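Local structure of ABC transporter, substrate-binding protein (Streptococcus pneumoniae, 5G62) at residues E21-Q26 with W340-D345. The protein captures short- and long-chain fructooligosaccharides, preferring tetrasaccharides and larger, as the solute-binding component of the FusABC-MsmK ABC importer. The protein carries 2 engineered substitutions. Sequence-based numbering, arbitrary orientation.
Sequences EKLILQ and WGTYGD. With FRU (beta-D-fructofuranose), chain C.
Leu23 and Ile24, in the first turn of helix 23-32, pack on the irregular chain 341-345 through van der Waals contacts, aliphatic carbon against carbon and carbonyl oxygen; no hydrogen bond joins the two segments. Traced outward, Leu23 starts with CB 4.2 Å from Thr342 CG2. Its CG stands anti to the backbone N (chi1 -169°), which carries the branch on toward residues 343-345. There CD2 does the touching: it lies 3.7 Å from Tyr343 O and equally close to Asp345 CB, with the Asp345 carboxylate slightly farther along. The leucine and aspartate side chains run at a slant to each other; methyl meets methylene, and Asp345 OD1 takes a hydrogen bond from Lys347 N.

Ile24 and Thr342 pass alongside in opposite directions. Ile24 CG1 comes within 3.6 Å of Thr342 CB, and CD1 reaches past it to 3.7 Å from Gly341 O. Thr342 OG1 is bonded to Gln337 OE1, so its polar need is met beside this apolar contact. Gly341, the first residue past helix 332-340, has phi 129°, a conformation suited to glycine.

Just before that break, Trp340, whose CB points away from residues 21-26, binds the substrate: its NE1 donates to O3 of one fructose unit (3.0 Å, N-H...O 160°) from the ring edge. The same unit also bonds Glu123, Trp270 and Arg375. Ile24 additionally touches Gln334, Gln337 and Asn338 of helix 332-340, and Thr342 shares backbone hydrogen bonds with Phe352 of strand 352-355; the contact thus joins the start of helix 23-32 to the helix-to-strand connection that leads out of the sugar pocket.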
ATOM      1  N   GLU A  21     -14.895 -21.451  -3.019  1.00 36.46           N
ATOM      2  CA  GLU A  21     -15.897 -21.047  -3.987  1.00 39.46           C
ATOM      3  C   GLU A  21     -15.350 -20.140  -5.083  1.00 37.23           C
ATOM      4  O   GLU A  21     -16.016 -19.984  -6.105  1.00 37.95           O
ATOM      5  CB  GLU A  21     -17.067 -20.376  -3.271  1.00 44.91           C
ATOM      6  CG  GLU A  21     -17.912 -21.417  -2.573  1.00 52.96           C
ATOM      7  CD  GLU A  21     -18.981 -20.825  -1.699  1.00 61.94           C
ATOM      8  OE1 GLU A  21     -19.242 -19.606  -1.809  1.00 60.98           O
ATOM      9  OE2 GLU A  21     -19.565 -21.593  -0.900  1.00 68.78           O
ATOM     10  N   LYS A  22     -14.164 -19.563  -4.919  1.00 32.27           N
ATOM     11  CA  LYS A  22     -13.575 -18.760  -5.981  1.00 30.99           C
ATOM     12  C   LYS A  22     -13.191 -19.637  -7.171  1.00 32.63           C
ATOM     13  O   LYS A  22     -12.692 -20.757  -7.008  1.00 29.62           O
ATOM     14  CB  LYS A  22     -12.344 -18.012  -5.469  1.00 31.72           C
ATOM     15  CG  LYS A  22     -12.654 -16.851  -4.494  1.00 30.71           C
ATOM     16  CD  LYS A  22     -11.372 -16.185  -4.007  1.00 29.44           C
ATOM     17  CE  LYS A  22     -11.647 -14.962  -3.177  1.00 28.87           C
ATOM     18  NZ  LYS A  22     -10.427 -14.415  -2.601  1.00 29.97           N
ATOM     19  N   LEU A  23     -13.414 -19.106  -8.372  1.00 33.09           N
ATOM     20  CA  LEU A  23     -13.132 -19.845  -9.588  1.00 35.48           C
ATOM     21  C   LEU A  23     -11.663 -20.242  -9.676  1.00 33.26           C
ATOM     22  O   LEU A  23     -11.349 -21.372 -10.068  1.00 29.38           O
ATOM     23  CB  LEU A  23     -13.542 -19.020 -10.802  1.00 36.29           C
ATOM     24  CG  LEU A  23     -13.557 -19.719 -12.151  1.00 37.92           C
ATOM     25  CD1 LEU A  23     -14.219 -21.097 -12.071  1.00 38.71           C
ATOM     26  CD2 LEU A  23     -14.303 -18.861 -13.170  1.00 39.13           C
ATOM     27  N   ILE A  24     -10.758 -19.336  -9.301  1.00 29.28           N
ATOM     28  CA  ILE A  24      -9.334 -19.645  -9.370  1.00 30.12           C
ATOM     29  C   ILE A  24      -9.007 -20.884  -8.535  1.00 31.87           C
ATOM     30  O   ILE A  24      -8.234 -21.747  -8.965  1.00 31.45           O
ATOM     31  CB  ILE A  24      -8.492 -18.439  -8.911  1.00 29.94           C
ATOM     32  CG1 ILE A  24      -8.591 -17.271  -9.924  1.00 28.63           C
ATOM     33  CG2 ILE A  24      -7.052 -18.916  -8.646  1.00 29.52           C
ATOM     34  CD1 ILE A  24      -7.746 -16.026  -9.601  1.00 27.11           C
ATOM     35  N   LEU A  25      -9.590 -20.989  -7.327  1.00 30.27           N
ATOM     36  CA  LEU A  25      -9.236 -22.065  -6.413  1.00 32.01           C
ATOM     37  C   LEU A  25      -9.938 -23.389  -6.770  1.00 33.52           C
ATOM     38  O   LEU A  25      -9.377 -24.469  -6.525  1.00 33.51           O
ATOM     39  CB  LEU A  25      -9.523 -21.635  -4.963  1.00 32.13           C
ATOM     40  CG  LEU A  25      -8.609 -20.492  -4.493  1.00 31.81           C
ATOM     41  CD1 LEU A  25      -8.937 -19.982  -3.094  1.00 32.71           C
ATOM     42  CD2 LEU A  25      -7.128 -20.905  -4.548  1.00 31.19           C
ATOM     43  N   GLN A  26     -11.112 -23.336  -7.405  1.00 36.32           N
ATOM     44  CA  GLN A  26     -11.702 -24.540  -7.995  1.00 39.49           C
ATOM     45  C   GLN A  26     -10.775 -25.122  -9.049  1.00 38.54           C
ATOM     46  O   GLN A  26     -10.405 -26.299  -8.985  1.00 39.84           O
ATOM     47  CB  GLN A  26     -13.066 -24.225  -8.601  1.00 41.81           C
ATOM     48  CG  GLN A  26     -14.139 -23.821  -7.596  1.00 44.62           C
ATOM     49  CD  GLN A  26     -15.410 -23.299  -8.268  1.00 46.59           C
ATOM     50  OE1 GLN A  26     -15.775 -23.721  -9.356  1.00 57.08           O
ATOM     51  NE2 GLN A  26     -16.072 -22.381  -7.620  1.00 55.03           N
ATOM     52  N   TRP A 340      -4.630 -10.763  -9.754  1.00 23.49           N
ATOM     53  CA  TRP A 340      -5.547  -9.790 -10.340  1.00 23.99           C
ATOM     54  C   TRP A 340      -6.972 -10.281 -10.605  1.00 25.46           C
ATOM     55  O   TRP A 340      -7.857  -9.443 -10.742  1.00 25.28           O
ATOM     56  CB  TRP A 340      -4.956  -9.249 -11.643  1.00 24.21           C
ATOM     57  CG  TRP A 340      -3.886  -8.173 -11.420  1.00 24.83           C
ATOM     58  CD1 TRP A 340      -3.896  -7.184 -10.471  1.00 23.30           C
ATOM     59  CD2 TRP A 340      -2.686  -7.992 -12.174  1.00 25.74           C
ATOM     60  NE1 TRP A 340      -2.779  -6.391 -10.603  1.00 24.01           N
ATOM     61  CE2 TRP A 340      -2.014  -6.870 -11.628  1.00 24.79           C
ATOM     62  CE3 TRP A 340      -2.107  -8.677 -13.260  1.00 25.43           C
ATOM     63  CZ2 TRP A 340      -0.800  -6.425 -12.114  1.00 25.55           C
ATOM     64  CZ3 TRP A 340      -0.898  -8.221 -13.754  1.00 26.91           C
ATOM     65  CH2 TRP A 340      -0.249  -7.099 -13.172  1.00 25.76           C
ATOM     66  N   GLY A 341      -7.230 -11.604 -10.671  1.00 24.79           N
ATOM     67  CA  GLY A 341      -8.530 -12.128 -11.043  1.00 27.47           C
ATOM     68  C   GLY A 341      -8.405 -13.165 -12.164  1.00 29.13           C
ATOM     69  O   GLY A 341      -7.316 -13.696 -12.420  1.00 28.07           O
ATOM     70  N   THR A 342      -9.517 -13.468 -12.840  1.00 29.44           N
ATOM     71  CA  THR A 342      -9.521 -14.597 -13.769  1.00 29.62           C
ATOM     72  C   THR A 342     -10.491 -14.365 -14.933  1.00 30.06           C
ATOM     73  O   THR A 342     -10.998 -13.258 -15.148  1.00 27.92           O
ATOM     74  CB  THR A 342      -9.814 -15.914 -13.009  1.00 32.09           C
ATOM     75  OG1 THR A 342      -9.584 -17.042 -13.865  1.00 30.60           O
ATOM     76  CG2 THR A 342     -11.232 -15.974 -12.478  1.00 33.26           C
ATOM     77  N   TYR A 343     -10.729 -15.443 -15.691  1.00 32.45           N
ATOM     78  CA  TYR A 343     -11.501 -15.467 -16.931  1.00 34.31           C
ATOM     79  C   TYR A 343     -12.593 -16.535 -16.882  1.00 35.16           C
ATOM     80  O   TYR A 343     -12.562 -17.473 -16.083  1.00 33.86           O
ATOM     81  CB  TYR A 343     -10.598 -15.757 -18.153  1.00 34.24           C
ATOM     82  CG  TYR A 343      -9.951 -17.131 -18.051  1.00 33.72           C
ATOM     83  CD1 TYR A 343      -8.792 -17.313 -17.325  1.00 34.11           C
ATOM     84  CD2 TYR A 343     -10.547 -18.254 -18.635  1.00 35.80           C
ATOM     85  CE1 TYR A 343      -8.211 -18.576 -17.196  1.00 34.82           C
ATOM     86  CE2 TYR A 343      -9.984 -19.521 -18.514  1.00 34.98           C
ATOM     87  CZ  TYR A 343      -8.820 -19.666 -17.783  1.00 35.57           C
ATOM     88  OH  TYR A 343      -8.248 -20.885 -17.628  1.00 37.97           O
ATOM     89  N   GLY A 344     -13.574 -16.371 -17.757  1.00 36.68           N
ATOM     90  CA  GLY A 344     -14.489 -17.439 -18.084  1.00 37.79           C
ATOM     91  C   GLY A 344     -15.558 -17.753 -17.067  1.00 38.78           C
ATOM     92  O   GLY A 344     -16.179 -18.803 -17.176  1.00 40.18           O
ATOM     93  N   ASP A 345     -15.797 -16.897 -16.081  1.00 38.59           N
ATOM     94  CA  ASP A 345     -16.957 -17.075 -15.223  1.00 39.38           C
ATOM     95  C   ASP A 345     -18.187 -16.601 -15.978  1.00 39.98           C
ATOM     96  O   ASP A 345     -18.192 -15.490 -16.499  1.00 40.34           O
ATOM     97  CB  ASP A 345     -16.806 -16.287 -13.917  1.00 39.30           C
ATOM     98  CG  ASP A 345     -17.744 -16.780 -12.828  1.00 41.20           C
ATOM     99  OD1 ASP A 345     -18.821 -17.322 -13.146  1.00 45.11           O
ATOM    100  OD2 ASP A 345     -17.400 -16.663 -11.647  1.00 40.73           O
TER
HETATM  101  C1  FRU C   5      -0.299  -1.959  -7.132  1.00 33.95           C
HETATM  102  C2  FRU C   5      -1.583  -2.070  -7.897  1.00 38.35           C
HETATM  103  C3  FRU C   5      -1.484  -3.096  -9.116  1.00 37.40           C
HETATM  104  C4  FRU C   5      -2.545  -2.592 -10.018  1.00 38.48           C
HETATM  105  C5  FRU C   5      -2.306  -1.261  -9.978  1.00 33.74           C
HETATM  106  C6  FRU C   5      -3.509  -0.434 -10.294  1.00 37.25           C
HETATM  107  O1  FRU C   5       0.123  -3.122  -6.514  1.00 33.61           O
HETATM  108  O3  FRU C   5      -1.627  -4.414  -8.719  1.00 66.81           O
HETATM  109  O4  FRU C   5      -2.320  -3.137 -11.275  1.00 34.49           O
HETATM  110  O5  FRU C   5      -1.785  -0.980  -8.492  1.00 31.91           O
HETATM  111  O6  FRU C   5      -3.226   0.925 -10.215  1.00 35.33           O